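PDB 3NWR: A rubisco-like protein from Burkholderia fungorum, which is of unknown function but belongs to the RuBisCO large-chain family and is probably a lyase. Local coordinates for residues L107-A111 with L307-S311; V127-L132 with L297-A303. The contacts are given in a common frame with arbitrary orientation. Numbering follows the deposited sequence.

Contact 1 (L107-A111 with L307-S311); sequences LPTLA and LWRLS
The first turn of helix 107-114, residues 107-111, meets the end region of helix 301-309, where 307-311 runs on from helix into loop. The former is regularly alpha-helical, with Ala111 N bonded to Leu107 O at 3.1 Å. In the latter, Ser311 N donates to Trp308 O at 3.0 Å and Leu310 N weakly to Leu307 O at 3.2 Å. Ser311 OG, chi1 in p, folds back onto Trp308 O at 2.7 Å, so the hydroxyl is satisfied within its own segment and CB meets Leu107. The backbones approach most closely at Leu107 and Leu310, with 7.3 Å between their CA atoms, a gap filled by leucines. Leu107 and Leu110, both t,p, point toward the other segment, where Leu307 and Leu310 are both m,t. Leu107 CD1 lies 3.8 Å from Leu310 CD1, and Leu107 CD2 is 3.9 Å from Ser311 CB. Leu110 CD2 sits 3.7 Å from both Leu307 CD2 and Leu310 CD1. Ala111 CB, small enough to let Leu307 in, stands 4.4 Å from Leu307 CD1. Phe267 of helix 267-276 extends the apolar patch, while Ala111 also packs on Trp264 of the second subunit. This joins the N-terminal domain to a TIM-barrel helix, and with no hydrogen bond between the segments, their fit rests on van der Waals contact and excluded water.

Contact 2 (V127-L132 with L297-A303); sequences VRLLSL and LGMSFQA
Backbone pairing is strongest at Ser300 N to Leu129 O (2.8 Å) and Leu129 N to Gly298 O (2.9 Å); Gly298 N to Val127 O (3.2 Å) is weak. A short extended piece, 297-299, is bridged in parallel, pairing Val127 with Leu297, Arg128 with Gly298 and Leu129 with Met299. Arg128, extended with chi1 to chi3 all t, reaches along the partner: its NE donates to Ser300 OG at 2.8 Å and its NH1 weakly to Leu297 O at 3.0 Å. Gly298, at phi/psi 93/-130, turns a corner where a CB would strike the preceding carbonyl. Helix 301-309 follows this extended piece: Gln302 OE1 accepts from Leu132 N at 2.9 Å, imitating a backbone carbonyl, and a water links Gln302 NE2 (3.0 Å) to Leu132 O (2.8 Å). Small Ala303 lets strand and helix close in, its CB 3.6 Å from Leu129 CG and 4.1 Å from Leu132 CG; Leu129 CD2 meets Met299 CG at 4.0 Å. Leu130 and Ser131 form a classic beta bulge opposite Asp18 of strand 14-23. The bent piece, leading into a barrel helix, thus lies along outer strand 126-133 of the antiparallel N-terminal sheet of a RuBisCO-type chain.

In the fold
Both contacts bind the N-terminal domain to the region of barrel helix 301-309: contact 2 at its start and on the segment leading into it, contact 1 toward its other end, with centres about 13 Å apart. They also touch directly, since Leu307 CD2 lies 3.8 Å from Leu132 CD1 and Leu307 CD1 is 4.0 Å from Met299 SD, giving one continuous apolar seam. In contact 1 all six touching residues are buried, and side chains pack without hydrogen bonds. Contact 2 is partly buried and rich in hydrogen bonds, because an edge strand presents backbone groups that need partners; Arg128 and Gln302 side chains complete the bonding. Contact 2 lies inside the loop of chain that contact 1 closes, and each also packs against the second subunit.

Contact 1 (L107-A111 with L307-S311)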
ATOM      1  N   LEU A 107      12.063  -4.039  -6.975  1.00 12.47           N
ATOM      2  CA  LEU A 107      11.359  -4.132  -5.696  1.00 13.28           C
ATOM      3  C   LEU A 107       9.834  -4.075  -5.826  1.00 10.32           C
ATOM      4  O   LEU A 107       9.142  -4.954  -5.305  1.00 11.98           O
ATOM      5  CB  LEU A 107      11.880  -3.077  -4.716  1.00 12.51           C
ATOM      6  CG  LEU A 107      11.311  -3.130  -3.293  1.00 12.23           C
ATOM      7  CD1 LEU A 107      11.325  -4.550  -2.709  1.00 11.67           C
ATOM      8  CD2 LEU A 107      12.094  -2.177  -2.389  1.00 11.80           C
ATOM      9  N   PRO A 108       9.290  -3.057  -6.514  1.00 12.10           N
ATOM     10  CA  PRO A 108       7.819  -3.063  -6.602  1.00 11.45           C
ATOM     11  C   PRO A 108       7.242  -4.235  -7.415  1.00 11.34           C
ATOM     12  O   PRO A 108       6.142  -4.696  -7.119  1.00 11.93           O
ATOM     13  CB  PRO A 108       7.496  -1.697  -7.221  1.00 11.69           C
ATOM     14  CG  PRO A 108       8.753  -1.311  -7.985  1.00 13.00           C
ATOM     15  CD  PRO A 108       9.887  -1.857  -7.136  1.00 10.97           C
ATOM     16  N   THR A 109       7.962  -4.735  -8.413  1.00 10.72           N
ATOM     17  CA  THR A 109       7.470  -5.917  -9.116  1.00 11.62           C
ATOM     18  C   THR A 109       7.641  -7.195  -8.295  1.00 14.17           C
ATOM     19  O   THR A 109       6.838  -8.117  -8.413  1.00 12.86           O
ATOM     20  CB  THR A 109       8.051  -6.018 -10.533  1.00 12.50           C
ATOM     21  OG1 THR A 109       7.679  -4.836 -11.241  1.00 12.66           O
ATOM     22  CG2 THR A 109       7.492  -7.241 -11.270  1.00 12.49           C
ATOM     23  N   LEU A 110       8.645  -7.227  -7.422  1.00 11.98           N
ATOM     24  CA  LEU A 110       8.739  -8.312  -6.449  1.00 12.12           C
ATOM     25  C   LEU A 110       7.455  -8.341  -5.615  1.00 12.60           C
ATOM     26  O   LEU A 110       6.854  -9.398  -5.419  1.00 12.73           O
ATOM     27  CB  LEU A 110       9.973  -8.119  -5.561  1.00 12.17           C
ATOM     28  CG  LEU A 110      10.092  -9.062  -4.365  1.00 13.53           C
ATOM     29  CD1 LEU A 110      10.055 -10.507  -4.828  1.00 16.02           C
ATOM     30  CD2 LEU A 110      11.355  -8.790  -3.548  1.00 14.21           C
ATOM     31  N   ALA A 111       7.017  -7.177  -5.144  1.00 12.21           N
ATOM     32  CA  ALA A 111       5.761  -7.118  -4.391  1.00 12.72           C
ATOM     33  C   ALA A 111       4.553  -7.539  -5.238  1.00 13.30           C
ATOM     34  O   ALA A 111       3.651  -8.217  -4.745  1.00 13.92           O
ATOM     35  CB  ALA A 111       5.544  -5.730  -3.793  1.00 11.85           C
ATOM     36  N   LEU A 307      10.387  -6.853   2.491  1.00 11.15           N
ATOM     37  CA  LEU A 307      10.245  -5.982   1.330  1.00 11.45           C
ATOM     38  C   LEU A 307      10.716  -4.571   1.643  1.00 13.72           C
ATOM     39  O   LEU A 307      11.478  -3.982   0.876  1.00 12.14           O
ATOM     40  CB  LEU A 307       8.796  -5.959   0.863  1.00 11.03           C
ATOM     41  CG  LEU A 307       8.256  -7.295   0.371  1.00 11.85           C
ATOM     42  CD1 LEU A 307       6.760  -7.158   0.159  1.00 12.57           C
ATOM     43  CD2 LEU A 307       8.956  -7.701  -0.917  1.00 13.42           C
ATOM     44  N   TRP A 308      10.280  -4.024   2.773  1.00 10.64           N
ATOM     45  CA  TRP A 308      10.696  -2.664   3.119  1.00 11.21           C
ATOM     46  C   TRP A 308      12.195  -2.516   3.367  1.00 11.82           C
ATOM     47  O   TRP A 308      12.790  -1.510   3.010  1.00 11.25           O
ATOM     48  CB  TRP A 308       9.820  -2.069   4.241  1.00 11.53           C
ATOM     49  CG  TRP A 308       8.583  -1.551   3.617  1.00 11.11           C
ATOM     50  CD1 TRP A 308       7.319  -2.096   3.658  1.00 11.50           C
ATOM     51  CD2 TRP A 308       8.514  -0.437   2.740  1.00 11.10           C
ATOM     52  NE1 TRP A 308       6.463  -1.345   2.873  1.00 12.98           N
ATOM     53  CE2 TRP A 308       7.180  -0.321   2.305  1.00 10.03           C
ATOM     54  CE3 TRP A 308       9.458   0.497   2.296  1.00 11.92           C
ATOM     55  CZ2 TRP A 308       6.767   0.696   1.438  1.00 11.49           C
ATOM     56  CZ3 TRP A 308       9.050   1.490   1.439  1.00 11.86           C
ATOM     57  CH2 TRP A 308       7.716   1.583   1.014  1.00 11.12           C
ATOM     58  N   ARG A 309      12.818  -3.534   3.951  1.00 11.91           N
ATOM     59  CA  ARG A 309      14.250  -3.444   4.187  1.00 10.88           C
ATOM     60  C   ARG A 309      15.046  -3.412   2.878  1.00 12.04           C
ATOM     61  O   ARG A 309      16.141  -2.849   2.828  1.00 12.27           O
ATOM     62  CB  ARG A 309      14.695  -4.564   5.121  1.00 12.83           C
ATOM     63  CG  ARG A 309      14.390  -4.222   6.573  1.00 11.97           C
ATOM     64  CD  ARG A 309      14.508  -5.416   7.504  1.00 12.57           C
ATOM     65  NE  ARG A 309      15.873  -5.919   7.601  1.00 13.79           N
ATOM     66  CZ  ARG A 309      16.222  -6.916   8.405  1.00 14.02           C
ATOM     67  NH1 ARG A 309      17.485  -7.329   8.449  1.00 13.61           N
ATOM     68  NH2 ARG A 309      15.297  -7.502   9.170  1.00 14.04           N
ATOM     69  N   LEU A 310      14.487  -3.978   1.812  1.00 12.46           N
ATOM     70  CA  LEU A 310      15.141  -3.904   0.501  1.00 11.83           C
ATOM     71  C   LEU A 310      15.226  -2.475  -0.039  1.00 12.14           C
ATOM     72  O   LEU A 310      16.019  -2.200  -0.947  1.00 13.05           O
ATOM     73  CB  LEU A 310      14.460  -4.821  -0.525  1.00 11.38           C
ATOM     74  CG  LEU A 310      14.442  -6.309  -0.157  1.00 11.01           C
ATOM     75  CD1 LEU A 310      13.632  -7.117  -1.175  1.00 13.42           C
ATOM     76  CD2 LEU A 310      15.861  -6.868  -0.044  1.00 12.85           C
ATOM     77  N   SER A 311      14.416  -1.564   0.498  1.00 11.67           N
ATOM     78  CA  SER A 311      14.499  -0.159   0.078  1.00 11.07           C
ATOM     79  C   SER A 311      15.567   0.615   0.840  1.00 13.73           C
ATOM     80  O   SER A 311      15.863   1.767   0.514  1.00 14.50           O
ATOM     81  CB  SER A 311      13.156   0.554   0.235  1.00 11.49           C
ATOM     82  OG  SER A 311      12.868   0.785   1.603  1.00 12.12           O
TER

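Contact 2 (V127-L132 with L297-A303)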
ATOM      1  N   VAL A 127      -6.221 -15.384   2.131  1.00 15.32           N
ATOM      2  CA  VAL A 127      -4.850 -15.479   1.641  1.00 13.73           C
ATOM      3  C   VAL A 127      -4.011 -14.439   2.362  1.00 15.68           C
ATOM      4  O   VAL A 127      -4.323 -13.233   2.328  1.00 15.22           O
ATOM      5  CB  VAL A 127      -4.707 -15.233   0.117  1.00 20.11           C
ATOM      6  CG1 VAL A 127      -3.245 -15.168  -0.268  1.00 20.57           C
ATOM      7  CG2 VAL A 127      -5.387 -16.320  -0.684  1.00 25.91           C
ATOM      8  N   ARG A 128      -2.959 -14.909   3.018  1.00 12.74           N
ATOM      9  CA  ARG A 128      -2.028 -14.028   3.704  1.00 13.60           C
ATOM     10  C   ARG A 128      -0.601 -14.448   3.424  1.00 15.15           C
ATOM     11  O   ARG A 128      -0.245 -15.619   3.566  1.00 15.27           O
ATOM     12  CB  ARG A 128      -2.279 -14.043   5.206  1.00 16.78           C
ATOM     13  CG  ARG A 128      -1.415 -13.055   6.009  1.00 15.87           C
ATOM     14  CD  ARG A 128      -1.817 -13.154   7.451  1.00 14.56           C
ATOM     15  NE  ARG A 128      -1.020 -12.357   8.372  1.00 15.64           N
ATOM     16  CZ  ARG A 128      -1.462 -11.270   8.993  1.00 14.76           C
ATOM     17  NH1 ARG A 128      -2.685 -10.806   8.756  1.00 14.86           N
ATOM     18  NH2 ARG A 128      -0.671 -10.654   9.854  1.00 15.57           N
ATOM     19  N   LEU A 129       0.219 -13.483   3.021  1.00 12.88           N
ATOM     20  CA  LEU A 129       1.641 -13.719   2.842  1.00 12.10           C
ATOM     21  C   LEU A 129       2.304 -13.655   4.205  1.00 13.25           C
ATOM     22  O   LEU A 129       2.258 -12.625   4.868  1.00 13.63           O
ATOM     23  CB  LEU A 129       2.230 -12.651   1.926  1.00 11.83           C
ATOM     24  CG  LEU A 129       3.749 -12.654   1.793  1.00 11.36           C
ATOM     25  CD1 LEU A 129       4.264 -13.960   1.203  1.00 14.05           C
ATOM     26  CD2 LEU A 129       4.217 -11.449   0.949  1.00 13.02           C
ATOM     27  N   LEU A 130       2.896 -14.765   4.635  1.00 12.51           N
ATOM     28  CA  LEU A 130       3.481 -14.866   5.975  1.00 13.07           C
ATOM     29  C   LEU A 130       4.950 -14.464   6.038  1.00 14.39           C
ATOM     30  O   LEU A 130       5.378 -13.771   6.964  1.00 16.39           O
ATOM     31  CB  LEU A 130       3.358 -16.304   6.494  1.00 15.64           C
ATOM     32  CG  LEU A 130       1.964 -16.915   6.442  1.00 17.61           C
ATOM     33  CD1 LEU A 130       2.025 -18.388   6.872  1.00 19.43           C
ATOM     34  CD2 LEU A 130       1.006 -16.129   7.320  1.00 19.21           C
ATOM     35  N   SER A 131       5.736 -14.923   5.074  1.00 14.62           N
ATOM     36  CA  SER A 131       7.173 -14.737   5.163  1.00 14.63           C
ATOM     37  C   SER A 131       7.844 -14.896   3.808  1.00 12.99           C
ATOM     38  O   SER A 131       7.266 -15.464   2.876  1.00 14.62           O
ATOM     39  CB  SER A 131       7.773 -15.720   6.176  1.00 19.49           C
ATOM     40  OG  SER A 131       7.492 -17.046   5.784  1.00 24.47           O
ATOM     41  N   LEU A 132       9.065 -14.373   3.709  1.00 13.44           N
ATOM     42  CA  LEU A 132       9.866 -14.446   2.490  1.00 13.24           C
ATOM     43  C   LEU A 132      11.268 -14.908   2.841  1.00 13.45           C
ATOM     44  O   LEU A 132      11.783 -14.590   3.917  1.00 15.21           O
ATOM     45  CB  LEU A 132       9.971 -13.075   1.825  1.00 13.91           C
ATOM     46  CG  LEU A 132       8.666 -12.512   1.263  1.00 13.01           C
ATOM     47  CD1 LEU A 132       8.833 -11.030   0.924  1.00 15.64           C
ATOM     48  CD2 LEU A 132       8.245 -13.298   0.041  1.00 15.56           C
ATOM     49  N   LEU A 297      -5.925 -12.445   5.941  1.00 14.52           N
ATOM     50  CA  LEU A 297      -5.674 -11.584   4.792  1.00 12.66           C
ATOM     51  C   LEU A 297      -4.395 -10.784   4.940  1.00 12.52           C
ATOM     52  O   LEU A 297      -3.984 -10.464   6.044  1.00 13.94           O
ATOM     53  CB  LEU A 297      -6.850 -10.611   4.619  1.00 15.02           C
ATOM     54  CG  LEU A 297      -6.901  -9.702   3.390  1.00 12.43           C
ATOM     55  CD1 LEU A 297      -6.977 -10.538   2.112  1.00 14.07           C
ATOM     56  CD2 LEU A 297      -8.099  -8.752   3.479  1.00 15.11           C
ATOM     57  N   GLY A 298      -3.777 -10.455   3.813  1.00 12.15           N
ATOM     58  CA  GLY A 298      -2.743  -9.435   3.801  1.00 12.69           C
ATOM     59  C   GLY A 298      -1.323  -9.940   3.971  1.00 12.00           C
ATOM     60  O   GLY A 298      -0.905 -10.871   3.286  1.00 13.69           O
ATOM     61  N   MET A 299      -0.586  -9.336   4.899  1.00 11.61           N
ATOM     62  CA  MET A 299       0.842  -9.586   4.995  1.00 12.83           C
ATOM     63  C   MET A 299       1.289  -9.574   6.448  1.00 14.19           C
ATOM     64  O   MET A 299       1.083  -8.585   7.155  1.00 12.77           O
ATOM     65  CB  MET A 299       1.596  -8.513   4.206  1.00 15.32           C
ATOM     66  CG  MET A 299       2.980  -8.907   3.790  1.00 17.77           C
ATOM     67  SD  MET A 299       3.731  -7.584   2.808  1.00 19.29           S
ATOM     68  CE  MET A 299       2.600  -7.381   1.451  1.00 23.45           C
ATOM     69  N   SER A 300       1.888 -10.674   6.903  1.00 12.06           N
ATOM     70  CA  SER A 300       2.521 -10.690   8.223  1.00 11.94           C
ATOM     71  C   SER A 300       3.790  -9.842   8.205  1.00 12.02           C
ATOM     72  O   SER A 300       4.357  -9.553   7.138  1.00 12.98           O
ATOM     73  CB  SER A 300       2.879 -12.118   8.643  1.00 15.53           C
ATOM     74  OG  SER A 300       1.721 -12.933   8.666  1.00 16.20           O
ATOM     75  N   PHE A 301       4.252  -9.453   9.385  1.00 12.18           N
ATOM     76  CA  PHE A 301       5.342  -8.486   9.450  1.00 11.93           C
ATOM     77  C   PHE A 301       6.639  -9.020   8.843  1.00 12.30           C
ATOM     78  O   PHE A 301       7.376  -8.280   8.215  1.00 11.81           O
ATOM     79  CB  PHE A 301       5.575  -8.010  10.893  1.00 11.99           C
ATOM     80  CG  PHE A 301       6.549  -6.866  11.012  1.00 11.06           C
ATOM     81  CD1 PHE A 301       6.145  -5.552  10.790  1.00 13.52           C
ATOM     82  CD2 PHE A 301       7.862  -7.109  11.367  1.00 12.12           C
ATOM     83  CE1 PHE A 301       7.060  -4.494  10.916  1.00 12.81           C
ATOM     84  CE2 PHE A 301       8.773  -6.067  11.498  1.00 12.41           C
ATOM     85  CZ  PHE A 301       8.367  -4.755  11.273  1.00 13.68           C
ATOM     86  N   GLN A 302       6.934 -10.304   9.028  1.00 13.83           N
ATOM     87  CA  GLN A 302       8.195 -10.845   8.507  1.00 13.42           C
ATOM     88  C   GLN A 302       8.351 -10.528   7.020  1.00 12.04           C
ATOM     89  O   GLN A 302       9.412 -10.070   6.573  1.00 12.55           O
ATOM     90  CB  GLN A 302       8.254 -12.358   8.734  1.00 14.72           C
ATOM     91  CG  GLN A 302       9.642 -12.964   8.671  1.00 14.92           C
ATOM     92  CD  GLN A 302      10.233 -12.975   7.279  1.00 17.10           C
ATOM     93  OE1 GLN A 302       9.520 -13.021   6.267  1.00 14.67           O
ATOM     94  NE2 GLN A 302      11.561 -12.923   7.217  1.00 24.02           N
ATOM     95  N   ALA A 303       7.285 -10.772   6.262  1.00 12.40           N
ATOM     96  CA  ALA A 303       7.298 -10.520   4.828  1.00 11.70           C
ATOM     97  C   ALA A 303       7.343  -9.014   4.534  1.00 12.66           C
ATOM     98  O   ALA A 303       8.134  -8.552   3.705  1.00 12.65           O
ATOM     99  CB  ALA A 303       6.083 -11.157   4.161  1.00 12.35           C
TER
HETATM  100  O   HOH W   1      13.297 -12.437   4.837  1.00 17.12           O